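PDB 3BMA: D-alanyl-lipoteichoic acid synthetase, which probably takes part in adding D-alanine to lipoteichoic acid during cell wall biogenesis, and belongs to a family related to SGNH hydrolases. Local coordinates for residues Val19-Asp24 with Leu53-Ala58; Val33-Asp38 with Arg72-Gly77; Phe88-Met93 with Thr283-Ser288; Asp277-Leu282 with Tyr377-Arg382. The protein carries 1 engineered substitution. All blocks are in the same frame, centred on the assembly; numbering follows the deposited sequence. Where two conformers were deposited one is given.

Interaction 1. Residues Val19-Asp24 with Leu53-Ala58; sequences VATTID and LRFDGA
V19 and T21 meet L53 and F55 by van der Waals packing. No hydrogen bond bridges the two loops, and together they bury 176 Å² between them. The aliphatic part is T21 against L53. One methyl of the leucine, CD2, lies 3.6 Å from T21 OG1 and 3.9 Å from T21 CB, so the threonine presents its hydroxyl-bearing side to a methyl group. The chi1 of 54° puts T21 OG1 between its own backbone N and carbonyl carbon. From there it donates a weak hydrogen bond, 2.9 Å, to A20 O.

The aromatic part is the far end of F55. Its CZ comes within 3.7 Å of V19 O, at an oblique approach to the ring, and within 4.3 Å of V19 CB. T21 OG1 lies farther off, 4.5 Å from F55 CE1, at the ring edge and near the ring plane. H59 and H208 stack on the same phenylalanine, while V19 also rests on helix 202-210 through Y205 and V209.

The polar bonds are local to each segment or lead away from the contact. T22 OG1 caps a backbone N of helix 23-27, which follows it. In the other segment D56 OD2 accepts from A58 N at 2.9 Å, with an N-H...O angle of 148°, using its anti lone pair; D56 OD1 bonds to W354 N and pairs with K347 NZ.

The arrangement is a loop-on-loop contact with a helix N-cap on one side and an Asx turn on the other, the latter in the connection from strand 43-47 to helix 60-66 of an alpha/beta domain, consistent with the family's place among the SGNH hydrolases.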
loop_
_atom_site.group_PDB
_atom_site.type_symbol
_atom_site.label_atom_id
_atom_site.label_comp_id
_atom_site.label_asym_id
_atom_site.label_seq_id
_atom_site.Cartn_x
_atom_site.Cartn_y
_atom_site.Cartn_z
ATOM N N VAL C 19 3.253 -34.291 22.178
ATOM C CA VAL C 19 4.363 -35.162 22.566
ATOM C C VAL C 19 5.321 -35.488 21.412
ATOM O O VAL C 19 6.235 -36.299 21.577
ATOM C CB VAL C 19 3.851 -36.478 23.210
ATOM C CG1 VAL C 19 3.004 -36.179 24.436
ATOM C CG2 VAL C 19 3.057 -37.297 22.208
ATOM N N ALA C 20 5.111 -34.851 20.257
ATOM C CA ALA C 20 5.926 -35.099 19.057
ATOM C C ALA C 20 7.383 -34.679 19.221
ATOM O O ALA C 20 8.284 -35.357 18.721
ATOM C CB ALA C 20 5.325 -34.408 17.840
ATOM N N THR C 21 7.595 -33.574 19.939
ATOM C CA THR C 21 8.915 -32.950 20.123
ATOM C C THR C 21 9.753 -32.915 18.839
ATOM O O THR C 21 10.897 -33.378 18.810
ATOM C CB THR C 21 9.722 -33.571 21.309
ATOM O OG1 THR C 21 9.828 -34.992 21.149
ATOM C CG2 THR C 21 9.056 -33.256 22.644
ATOM N N THR C 22 9.149 -32.400 17.773
ATOM C CA THR C 22 9.849 -32.183 16.514
ATOM C C THR C 22 10.124 -30.695 16.388
ATOM O O THR C 22 9.726 -29.912 17.257
ATOM C CB THR C 22 9.034 -32.676 15.287
ATOM O OG1 THR C 22 7.698 -32.157 15.341
ATOM C CG2 THR C 22 8.993 -34.201 15.235
ATOM N N ILE C 23 10.811 -30.314 15.316
ATOM C CA ILE C 23 11.071 -28.910 15.015
ATOM C C ILE C 23 9.747 -28.229 14.679
ATOM O O ILE C 23 9.489 -27.113 15.131
ATOM C CB ILE C 23 12.106 -28.759 13.867
ATOM C CG1 ILE C 23 13.451 -29.358 14.287
ATOM C CG2 ILE C 23 12.297 -27.297 13.493
ATOM C CD1 ILE C 23 14.350 -29.741 13.134
ATOM N N ASP C 24 8.901 -28.942 13.931
ATOM C CA ASP C 24 7.577 -28.463 13.523
ATOM C C ASP C 24 6.636 -28.151 14.685
ATOM O O ASP C 24 6.019 -27.093 14.702
ATOM C CB ASP C 24 6.912 -29.456 12.562
ATOM C CG ASP C 24 7.433 -29.337 11.131
ATOM O OD1 ASP C 24 6.847 -29.992 10.241
ATOM O OD2 ASP C 24 8.413 -28.597 10.888
ATOM N N LEU C 53 12.602 -34.688 25.535
ATOM C CA LEU C 53 12.914 -35.597 24.429
ATOM C C LEU C 53 12.963 -37.081 24.794
ATOM O O LEU C 53 12.456 -37.918 24.041
ATOM C CB LEU C 53 14.216 -35.185 23.735
ATOM C CG LEU C 53 14.079 -34.213 22.564
ATOM C CD1 LEU C 53 15.444 -33.697 22.159
ATOM C CD2 LEU C 53 13.384 -34.884 21.382
ATOM N N ARG C 54 13.579 -37.404 25.931
ATOM C CA ARG C 54 13.661 -38.790 26.387
ATOM C C ARG C 54 12.542 -39.129 27.367
ATOM O O ARG C 54 12.396 -38.488 28.414
ATOM C CB ARG C 54 15.039 -39.107 26.987
ATOM C CG ARG C 54 16.167 -39.291 25.965
ATOM C CD ARG C 54 16.164 -40.679 25.305
ATOM N NE ARG C 54 15.445 -40.694 24.030
ATOM C CZ ARG C 54 14.273 -41.292 23.818
ATOM N NH1 ARG C 54 13.715 -41.234 22.616
ATOM N NH2 ARG C 54 13.657 -41.949 24.795
ATOM N N PHE C 55 11.760 -40.143 27.007
ATOM C CA PHE C 55 10.580 -40.542 27.758
ATOM C C PHE C 55 10.841 -41.778 28.609
ATOM O O PHE C 55 11.601 -42.667 28.215
ATOM C CB PHE C 55 9.431 -40.845 26.792
ATOM C CG PHE C 55 8.847 -39.629 26.113
ATOM C CD1 PHE C 55 9.531 -38.982 25.084
ATOM C CD2 PHE C 55 7.590 -39.155 26.479
ATOM C CE1 PHE C 55 8.982 -37.877 24.443
ATOM C CE2 PHE C 55 7.033 -38.046 25.842
ATOM C CZ PHE C 55 7.733 -37.404 24.826
ATOM N N ASP C 56 10.209 -41.814 29.780
ATOM C CA ASP C 56 10.144 -43.020 30.609
ATOM C C ASP C 56 8.760 -43.138 31.254
ATOM O O ASP C 56 7.831 -42.430 30.863
ATOM C CB ASP C 56 11.287 -43.083 31.642
ATOM C CG ASP C 56 11.361 -41.851 32.536
ATOM O OD1 ASP C 56 12.362 -41.112 32.442
ATOM O OD2 ASP C 56 10.435 -41.622 33.342
ATOM N N GLY C 57 8.630 -44.025 32.239
ATOM C CA GLY C 57 7.350 -44.273 32.908
ATOM C C GLY C 57 6.875 -43.147 33.805
ATOM O O GLY C 57 5.684 -43.042 34.101
ATOM N N ALA C 58 7.807 -42.297 34.228
ATOM C CA ALA C 58 7.501 -41.187 35.123
ATOM C C ALA C 58 7.457 -39.822 34.423
ATOM O O ALA C 58 7.191 -38.807 35.065
ATOM C CB ALA C 58 8.485 -41.166 36.275
#

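Interaction 2. Residues Val33-Asp38 with Arg72-Gly77; sequences VRALSD and RPYLLG
A35 and Y74 form the close part of this contact, a methyl set against a tyrosine ring. A35 CB is 3.7 Å from Y74 CD1 and equally 3.7 Å from Y74 CE1, which places it beside one ortho-meta bond of the ring. The approach is oblique to the ring plane. A chi1 of -163° holds Y74 CG opposite its backbone N and swings the ring out from the strand to the last turn of helix 29-36. Q31 and K32 of this helix also touch the tyrosine side chain, as do S17 and A18 of helix 11-18.

The packing is looser to the flanks. L36 CD2 reaches the root of the tyrosine, 4.3 Å from Y74 CB, and the leucine side chain also packs on F43 and M93. L76, two residues along the strand, also points its CB toward the helix, but its side chain stays 4.9 Å from segment 33-38. At the partly exposed start of the strand, R72 turns to other partners: NE pairs with E65 OE2, NH1 bonds to R69 O and NH2 to N68 OD1. No hydrogen bond links the helix segment to the strand segment, and the buried surface is a modest 143 Å².

This is helix-on-sheet packing at the outermost strand of a parallel sheet. Strand 72-76 pairs with strand 43-47 through Y74 and R72, and the strand order 2-1-3-4-5 is that of the flavodoxin-like alpha/beta fold of SGNH hydrolases.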
loop_
_atom_site.group_PDB
_atom_site.type_symbol
_atom_site.label_atom_id
_atom_site.label_comp_id
_atom_site.label_asym_id
_atom_site.label_seq_id
_atom_site.Cartn_x
_atom_site.Cartn_y
_atom_site.Cartn_z
ATOM N N VAL C 33 -1.075 -23.698 18.495
ATOM C CA VAL C 33 -2.241 -22.837 18.722
ATOM C C VAL C 33 -3.548 -23.651 18.749
ATOM O O VAL C 33 -4.465 -23.319 19.502
ATOM C CB VAL C 33 -2.286 -21.636 17.720
ATOM C CG1 VAL C 33 -3.611 -20.875 17.795
ATOM C CG2 VAL C 33 -1.127 -20.674 18.001
ATOM N N ARG C 34 -3.599 -24.728 17.961
ATOM C CA ARG C 34 -4.762 -25.619 17.894
ATOM C C ARG C 34 -5.031 -26.292 19.242
ATOM O O ARG C 34 -6.171 -26.347 19.706
ATOM C CB ARG C 34 -4.527 -26.679 16.815
ATOM C CG ARG C 34 -5.734 -27.496 16.398
ATOM C CD ARG C 34 -5.327 -28.442 15.275
ATOM N NE ARG C 34 -6.346 -29.448 14.977
ATOM C CZ ARG C 34 -7.207 -29.371 13.965
ATOM N NH1 ARG C 34 -8.090 -30.343 13.776
ATOM N NH2 ARG C 34 -7.189 -28.330 13.136
ATOM N N ALA C 35 -3.964 -26.806 19.856
ATOM C CA ALA C 35 -4.054 -27.500 21.143
ATOM C C ALA C 35 -4.284 -26.548 22.316
ATOM O O ALA C 35 -5.140 -26.805 23.166
ATOM C CB ALA C 35 -2.815 -28.341 21.376
ATOM N N LEU C 36 -3.537 -25.446 22.348
ATOM C CA LEU C 36 -3.618 -24.479 23.448
ATOM C C LEU C 36 -4.885 -23.604 23.456
ATOM O O LEU C 36 -5.095 -22.831 24.393
ATOM C CB LEU C 36 -2.353 -23.611 23.501
ATOM C CG LEU C 36 -1.029 -24.343 23.772
ATOM C CD1 LEU C 36 0.166 -23.429 23.552
ATOM C CD2 LEU C 36 -0.983 -24.941 25.159
ATOM N N SER C 37 -5.723 -23.733 22.427
ATOM C CA SER C 37 -6.985 -22.987 22.345
ATOM C C SER C 37 -8.239 -23.872 22.421
ATOM O O SER C 37 -9.360 -23.365 22.313
ATOM C CB SER C 37 -7.026 -22.130 21.075
ATOM O OG SER C 37 -6.893 -22.940 19.919
ATOM N N ASP C 38 -8.043 -25.178 22.602
ATOM C CA ASP C 38 -9.144 -26.133 22.766
ATOM C C ASP C 38 -9.871 -25.887 24.094
ATOM O O ASP C 38 -9.250 -25.953 25.160
ATOM C CB ASP C 38 -8.613 -27.576 22.711
ATOM C CG ASP C 38 -9.705 -28.613 22.409
ATOM O OD1 ASP C 38 -9.354 -29.699 21.908
ATOM O OD2 ASP C 38 -10.907 -28.369 22.658
ATOM N N ARG C 72 -3.002 -31.688 30.036
ATOM C CA ARG C 72 -1.974 -32.397 29.280
ATOM C C ARG C 72 -0.826 -31.430 29.003
ATOM O O ARG C 72 -1.070 -30.262 28.711
ATOM C CB ARG C 72 -2.522 -32.922 27.954
ATOM C CG ARG C 72 -3.605 -33.989 28.062
ATOM C CD ARG C 72 -3.107 -35.257 28.752
ATOM N NE ARG C 72 -4.138 -36.296 28.814
ATOM C CZ ARG C 72 -5.108 -36.358 29.725
ATOM N NH1 ARG C 72 -5.205 -35.438 30.678
ATOM N NH2 ARG C 72 -5.986 -37.350 29.685
ATOM N N PRO C 73 0.430 -31.895 29.125
ATOM C CA PRO C 73 1.554 -31.053 28.709
ATOM C C PRO C 73 1.640 -30.915 27.189
ATOM O O PRO C 73 1.437 -31.895 26.473
ATOM C CB PRO C 73 2.783 -31.813 29.233
ATOM C CG PRO C 73 2.252 -32.849 30.182
ATOM C CD PRO C 73 0.885 -33.180 29.684
ATOM N N TYR C 74 1.892 -29.696 26.711
ATOM C CA TYR C 74 2.330 -29.485 25.333
ATOM C C TYR C 74 3.819 -29.187 25.384
ATOM O O TYR C 74 4.230 -28.102 25.789
ATOM C CB TYR C 74 1.574 -28.341 24.636
ATOM C CG TYR C 74 1.721 -28.385 23.120
ATOM C CD1 TYR C 74 0.710 -28.909 22.319
ATOM C CD2 TYR C 74 2.885 -27.928 22.491
ATOM C CE1 TYR C 74 0.849 -28.971 20.933
ATOM C CE2 TYR C 74 3.034 -27.989 21.106
ATOM C CZ TYR C 74 2.012 -28.510 20.335
ATOM O OH TYR C 74 2.155 -28.564 18.965
ATOM N N LEU C 75 4.620 -30.158 24.965
ATOM C CA LEU C 75 6.067 -30.074 25.108
ATOM C C LEU C 75 6.679 -29.170 24.044
ATOM O O LEU C 75 6.675 -29.490 22.853
ATOM C CB LEU C 75 6.693 -31.473 25.094
ATOM C CG LEU C 75 6.039 -32.528 26.003
ATOM C CD1 LEU C 75 6.510 -33.923 25.628
ATOM C CD2 LEU C 75 6.271 -32.245 27.484
ATOM N N LEU C 76 7.188 -28.028 24.495
ATOM C CA LEU C 76 7.739 -27.015 23.613
ATOM C C LEU C 76 9.240 -26.867 23.799
ATOM O O LEU C 76 9.703 -26.098 24.645
ATOM C CB LEU C 76 7.041 -25.674 23.844
ATOM C CG LEU C 76 5.582 -25.578 23.402
ATOM C CD1 LEU C 76 4.859 -24.508 24.193
ATOM C CD2 LEU C 76 5.483 -25.312 21.905
ATOM N N GLY C 77 10.002 -27.604 22.999
ATOM C CA GLY C 77 11.449 -27.488 23.021
ATOM C C GLY C 77 12.192 -28.530 22.217
ATOM O O GLY C 77 11.690 -29.631 21.981
#

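Interaction 3. Residues Phe88-Met93 with Thr283-Ser288; sequences FGMQQM and TQFSKS
Q284 O is gripped twice by S288: the backbone N and the side-chain OG each donate to it at 2.9 Å, arriving from opposite faces of the carbonyl plane. Next to it lies the Met-aromatic contact of M90 with F285, the main apolar link between helix 274-287 and the end of helix 83-90, where a type I turn runs from M90 to M93.

The serine hydroxyl has a second task. Q284 NE2 donates to S288 OG at 2.9 Å and 157°, with the oxygen close to the amide plane, so the glutamine amide is folded back on its own helix and its rotation fixed. That leaves OE1 as the amide atom nearer to Q91. Q91 NE2 stands 3.5 Å from Q284 OE1, yet this is no hydrogen bond; the two amide planes are 73° apart, and Q91 NE2 donates to Y87 O in its own helix.

M90 runs past Q284 in the opposite direction, its SD 4.2 Å from Q284 CG, and crosses F285 at about a right angle. An extended chain beyond CG carries the thioether to the ring. SD is 5.0 Å from the F285 centroid, 57° off the ring normal, an oblique approach. The methyl goes slightly closer to the rim than the sulfur does: M90 CE to F285 CE1 is 3.7 Å, against 3.9 Å from M90 SD to F285 CE1.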
loop_
_atom_site.group_PDB
_atom_site.type_symbol
_atom_site.label_atom_id
_atom_site.label_comp_id
_atom_site.label_asym_id
_atom_site.label_seq_id
_atom_site.Cartn_x
_atom_site.Cartn_y
_atom_site.Cartn_z
ATOM N N PHE C 88 10.687 -15.811 20.993
ATOM C CA PHE C 88 10.180 -15.646 19.633
ATOM C C PHE C 88 9.040 -16.608 19.315
ATOM O O PHE C 88 8.091 -16.241 18.624
ATOM C CB PHE C 88 11.316 -15.750 18.610
ATOM C CG PHE C 88 12.225 -14.552 18.602
ATOM C CD1 PHE C 88 11.712 -13.280 18.381
ATOM C CD2 PHE C 88 13.589 -14.693 18.813
ATOM C CE1 PHE C 88 12.541 -12.170 18.389
ATOM C CE2 PHE C 88 14.424 -13.588 18.814
ATOM C CZ PHE C 88 13.898 -12.327 18.601
ATOM N N GLY C 89 9.130 -17.827 19.839
ATOM C CA GLY C 89 8.047 -18.806 19.725
ATOM C C GLY C 89 6.762 -18.356 20.402
ATOM O O GLY C 89 5.672 -18.663 19.917
ATOM N N MET C 90 6.895 -17.631 21.518
ATOM C CA MET C 90 5.753 -17.101 22.284
ATOM C C MET C 90 4.948 -16.078 21.487
ATOM O O MET C 90 3.730 -16.030 21.613
ATOM C CB MET C 90 6.207 -16.465 23.607
ATOM C CG MET C 90 6.622 -17.444 24.707
ATOM S SD MET C 90 7.251 -16.634 26.206
ATOM C CE MET C 90 8.358 -17.906 26.785
ATOM N N GLN C 91 5.638 -15.285 20.658
ATOM C CA GLN C 91 5.029 -14.238 19.817
ATOM C C GLN C 91 3.942 -14.753 18.865
ATOM O O GLN C 91 3.100 -13.983 18.407
ATOM C CB GLN C 91 6.103 -13.498 19.004
ATOM C CG GLN C 91 7.286 -12.949 19.807
ATOM C CD GLN C 91 6.870 -12.011 20.924
ATOM O OE1 GLN C 91 6.089 -11.082 20.720
ATOM N NE2 GLN C 91 7.393 -12.255 22.118
ATOM N N GLN C 92 3.975 -16.054 18.580
ATOM C CA GLN C 92 2.976 -16.728 17.752
ATOM C C GLN C 92 1.720 -17.142 18.526
ATOM O O GLN C 92 0.707 -17.497 17.920
ATOM C CB GLN C 92 3.579 -17.988 17.134
ATOM C CG GLN C 92 4.713 -17.772 16.160
ATOM C CD GLN C 92 5.326 -19.084 15.743
ATOM O OE1 GLN C 92 6.087 -19.685 16.495
ATOM N NE2 GLN C 92 4.993 -19.542 14.544
ATOM N N MET C 93 1.795 -17.119 19.854
ATOM C CA MET C 93 0.731 -17.678 20.694
ATOM C C MET C 93 0.390 -16.821 21.919
ATOM O O MET C 93 -0.007 -17.348 22.958
ATOM C CB MET C 93 1.074 -19.121 21.111
ATOM C CG MET C 93 2.466 -19.302 21.705
ATOM S SD MET C 93 2.748 -20.982 22.298
ATOM C CE MET C 93 4.448 -20.864 22.801
ATOM N N THR C 283 9.634 -10.702 30.969
ATOM C CA THR C 283 8.858 -9.533 30.538
ATOM C C THR C 283 7.577 -9.952 29.827
ATOM O O THR C 283 6.509 -9.389 30.085
ATOM C CB THR C 283 9.684 -8.610 29.613
ATOM O OG1 THR C 283 10.922 -8.284 30.253
ATOM C CG2 THR C 283 8.936 -7.323 29.310
ATOM N N GLN C 284 7.684 -10.951 28.951
ATOM C CA GLN C 284 6.520 -11.489 28.252
ATOM C C GLN C 284 5.540 -12.148 29.224
ATOM O O GLN C 284 4.325 -12.003 29.079
ATOM C CB GLN C 284 6.933 -12.470 27.150
ATOM C CG GLN C 284 5.834 -12.718 26.120
ATOM C CD GLN C 284 5.274 -11.422 25.548
ATOM O OE1 GLN C 284 5.993 -10.647 24.913
ATOM N NE2 GLN C 284 3.990 -11.183 25.775
ATOM N N PHE C 285 6.084 -12.844 30.222
ATOM C CA PHE C 285 5.286 -13.452 31.289
ATOM C C PHE C 285 4.519 -12.409 32.109
ATOM O O PHE C 285 3.391 -12.654 32.534
ATOM C CB PHE C 285 6.171 -14.296 32.215
ATOM C CG PHE C 285 6.572 -15.637 31.641
ATOM C CD1 PHE C 285 6.063 -16.089 30.419
ATOM C CD2 PHE C 285 7.434 -16.470 32.351
ATOM C CE1 PHE C 285 6.421 -17.337 29.914
ATOM C CE2 PHE C 285 7.796 -17.722 31.852
ATOM C CZ PHE C 285 7.296 -18.152 30.630
ATOM N N SER C 286 5.138 -11.250 32.315
ATOM C CA SER C 286 4.518 -10.149 33.041
ATOM C C SER C 286 3.420 -9.464 32.231
ATOM O O SER C 286 2.351 -9.159 32.764
ATOM C CB SER C 286 5.583 -9.134 33.471
ATOM O OG SER C 286 5.008 -8.013 34.124
ATOM N N LYS C 287 3.696 -9.223 30.948
ATOM C CA LYS C 287 2.747 -8.583 30.035
ATOM C C LYS C 287 1.520 -9.454 29.785
ATOM O O LYS C 287 0.402 -8.946 29.706
ATOM C CB LYS C 287 3.415 -8.277 28.696
ATOM C CG LYS C 287 4.401 -7.122 28.702
ATOM C CD LYS C 287 5.168 -7.109 27.392
ATOM C CE LYS C 287 6.031 -5.875 27.259
ATOM N NZ LYS C 287 6.639 -5.790 25.904
ATOM N N SER C 288 1.742 -10.763 29.666
ATOM C CA SER C 288 0.674 -11.718 29.360
ATOM C C SER C 288 -0.015 -12.251 30.612
ATOM O O SER C 288 -0.997 -12.987 30.510
ATOM C CB SER C 288 1.216 -12.891 28.536
ATOM O OG SER C 288 2.020 -12.448 27.459
#

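Interaction 4. Residues Asp277-Leu282 with Tyr377-Arg382; sequences DLQLVL and YHLNER
A chi1 of -165° sets Q279 CG opposite the backbone N, and a bend at chi2 then turns its amide toward the loop, where it meets L379 and N380. A chi1 of -68° places L379 CG opposite its carbonyl carbon, and with chi2 at 174° CD2 faces the helix. The two side chains cross obliquely: Q279 NE2 lies 4.0 Å from L379 CD2, and the same methyl is 4.1 Å from L282 O.

The nearest polar approach, Q279 NE2 to N380 O at 3.3 Å, fails on angle and is not a hydrogen bond. The evidence points to better-aligned acceptors for this amide nitrogen. One is Q328 OE1, which also receives N380 N and so ties the helix residue and the loop backbone to a common oxygen. Another is a water 3.0 Å from Q279 NE2; it in turn donates to E381 OE1 at 2.8 Å, a bridge that holds for one of two deposited conformers of this exposed glutamate and is doubtful to that extent. Q279 OE1 accepts from Q324 NE2, so both ends of the buried amide are satisfied.

L379 also packs on T283 and S286, about one and two turns beyond Q279. The whole is an irregular segment near the C-terminus packed against helix 274-287, the helix that precedes strand 291-296 in the alpha/beta domain, with Q328 of the neighbouring loop as intermediary.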
loop_
_atom_site.group_PDB
_atom_site.type_symbol
_atom_site.label_atom_id
_atom_site.label_comp_id
_atom_site.label_asym_id
_atom_site.label_seq_id
_atom_site.Cartn_x
_atom_site.Cartn_y
_atom_site.Cartn_z
ATOM N N ASP C 277 18.734 -12.673 27.918
ATOM C CA ASP C 277 17.738 -13.374 27.099
ATOM C C ASP C 277 16.580 -13.847 27.962
ATOM O O ASP C 277 15.436 -13.848 27.514
ATOM C CB ASP C 277 18.345 -14.580 26.363
ATOM C CG ASP C 277 19.299 -14.187 25.237
ATOM O OD1 ASP C 277 19.420 -12.984 24.915
ATOM O OD2 ASP C 277 19.941 -15.102 24.669
ATOM N N LEU C 278 16.890 -14.259 29.195
ATOM C CA LEU C 278 15.881 -14.687 30.176
ATOM C C LEU C 278 14.933 -13.546 30.532
ATOM O O LEU C 278 13.738 -13.761 30.703
ATOM C CB LEU C 278 16.546 -15.252 31.441
ATOM C CG LEU C 278 15.687 -15.634 32.658
ATOM C CD1 LEU C 278 14.805 -16.851 32.374
ATOM C CD2 LEU C 278 16.570 -15.875 33.872
ATOM N N GLN C 279 15.474 -12.332 30.600
ATOM C CA GLN C 279 14.685 -11.134 30.863
ATOM C C GLN C 279 13.623 -10.831 29.790
ATOM O O GLN C 279 12.627 -10.175 30.079
ATOM C CB GLN C 279 15.618 -9.935 31.084
ATOM C CG GLN C 279 14.966 -8.704 31.718
ATOM C CD GLN C 279 14.240 -8.995 33.025
ATOM O OE1 GLN C 279 14.626 -9.881 33.791
ATOM N NE2 GLN C 279 13.183 -8.235 33.286
ATOM N N LEU C 280 13.832 -11.312 28.566
ATOM C CA LEU C 280 12.825 -11.198 27.508
ATOM C C LEU C 280 11.604 -12.043 27.826
ATOM O O LEU C 280 10.472 -11.572 27.725
ATOM C CB LEU C 280 13.401 -11.619 26.157
ATOM C CG LEU C 280 14.398 -10.659 25.512
ATOM C CD1 LEU C 280 15.037 -11.313 24.322
ATOM C CD2 LEU C 280 13.703 -9.381 25.098
ATOM N N VAL C 281 11.855 -13.293 28.199
ATOM C CA VAL C 281 10.818 -14.238 28.590
ATOM C C VAL C 281 10.003 -13.718 29.787
ATOM O O VAL C 281 8.773 -13.671 29.722
ATOM C CB VAL C 281 11.445 -15.627 28.881
ATOM C CG1 VAL C 281 10.512 -16.520 29.684
ATOM C CG2 VAL C 281 11.851 -16.306 27.581
ATOM N N LEU C 282 10.696 -13.297 30.849
ATOM C CA LEU C 282 10.059 -12.816 32.082
ATOM C C LEU C 282 9.175 -11.601 31.845
ATOM O O LEU C 282 8.100 -11.496 32.439
ATOM C CB LEU C 282 11.107 -12.503 33.160
ATOM C CG LEU C 282 12.037 -13.647 33.589
ATOM C CD1 LEU C 282 13.032 -13.185 34.636
ATOM C CD2 LEU C 282 11.258 -14.859 34.085
ATOM N N TYR C 377 3.909 -8.546 39.053
ATOM C CA TYR C 377 5.361 -8.570 38.932
ATOM C C TYR C 377 5.926 -7.153 38.896
ATOM O O TYR C 377 5.278 -6.231 38.403
ATOM C CB TYR C 377 5.801 -9.345 37.686
ATOM C CG TYR C 377 5.232 -10.747 37.564
ATOM C CD1 TYR C 377 5.596 -11.756 38.455
ATOM C CD2 TYR C 377 4.343 -11.065 36.541
ATOM C CE1 TYR C 377 5.070 -13.050 38.331
ATOM C CE2 TYR C 377 3.820 -12.349 36.406
ATOM C CZ TYR C 377 4.189 -13.333 37.300
ATOM O OH TYR C 377 3.665 -14.598 37.165
ATOM N N HIS C 378 7.135 -6.990 39.425
ATOM C CA HIS C 378 7.814 -5.700 39.421
ATOM C C HIS C 378 9.129 -5.815 38.650
ATOM O O HIS C 378 10.172 -6.161 39.213
ATOM C CB HIS C 378 8.036 -5.204 40.856
ATOM C CG HIS C 378 6.765 -4.943 41.607
ATOM N ND1 HIS C 378 6.025 -5.949 42.192
ATOM C CD2 HIS C 378 6.099 -3.792 41.860
ATOM C CE1 HIS C 378 4.960 -5.428 42.774
ATOM N NE2 HIS C 378 4.982 -4.120 42.589
ATOM N N LEU C 379 9.060 -5.524 37.351
ATOM C CA LEU C 379 10.168 -5.769 36.429
ATOM C C LEU C 379 11.341 -4.809 36.595
ATOM O O LEU C 379 11.157 -3.598 36.734
ATOM C CB LEU C 379 9.683 -5.743 34.974
ATOM C CG LEU C 379 8.757 -6.856 34.472
ATOM C CD1 LEU C 379 8.301 -6.540 33.054
ATOM C CD2 LEU C 379 9.418 -8.228 34.524
ATOM N N ASN C 380 12.546 -5.372 36.580
ATOM C CA ASN C 380 13.772 -4.587 36.609
ATOM C C ASN C 380 14.453 -4.658 35.249
ATOM O O ASN C 380 14.782 -5.744 34.762
ATOM C CB ASN C 380 14.706 -5.071 37.725
ATOM C CG ASN C 380 15.883 -4.128 37.972
ATOM O OD1 ASN C 380 16.923 -4.549 38.476
ATOM N ND2 ASN C 380 15.720 -2.854 37.631
ATOM N N GLU C 381 14.666 -3.485 34.658
ATOM C CA GLU C 381 15.211 -3.376 33.311
ATOM C C GLU C 381 16.740 -3.468 33.293
ATOM O O GLU C 381 17.352 -3.569 32.229
ATOM C CB GLU C 381 14.734 -2.072 32.666
ATOM C CG GLU C 381 14.129 -2.244 31.279
ATOM C CD GLU C 381 12.630 -2.546 31.297
ATOM O OE1 GLU C 381 12.207 -3.555 31.907
ATOM O OE2 GLU C 381 11.870 -1.773 30.674
ATOM N N ARG C 382 17.351 -3.440 34.478
ATOM C CA ARG C 382 18.803 -3.577 34.614
ATOM C C ARG C 382 19.272 -5.015 34.368
ATOM O O ARG C 382 20.467 -5.265 34.210
ATOM C CB ARG C 382 19.274 -3.076 35.984
ATOM C CG ARG C 382 19.472 -1.570 36.049
ATOM C CD ARG C 382 19.449 -1.057 37.480
ATOM N NE ARG C 382 19.498 0.405 37.531
ATOM C CZ ARG C 382 19.299 1.137 38.626
ATOM N NH1 ARG C 382 19.031 0.556 39.790
ATOM N NH2 ARG C 382 19.367 2.461 38.556
HETATM O O HOH W 1 11.612 -6.243 31.674
#

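How the interactions relate
The four contacts form a chain of neighbours through the domain. Interactions 1 and 2 touch where L75 CD1 meets F55 CZ at 3.8 Å, so L75, on strand 72-76 of interaction 2, packs against interaction 1. Interaction 2 passes to interaction 3 through M93, whose SD is 3.8 Å from L36 CD1. Interactions 3 and 4 share helix 274-287, with centres 12 Å apart; M90 CE packs on V281 CG1 at 3.9 Å, and Y377 rests on S286. The ends of the series are remote: the centres of interactions 1 and 4 are 29 Å apart, on opposite sides of the chain's centre, with nearest atoms about 17 Å apart.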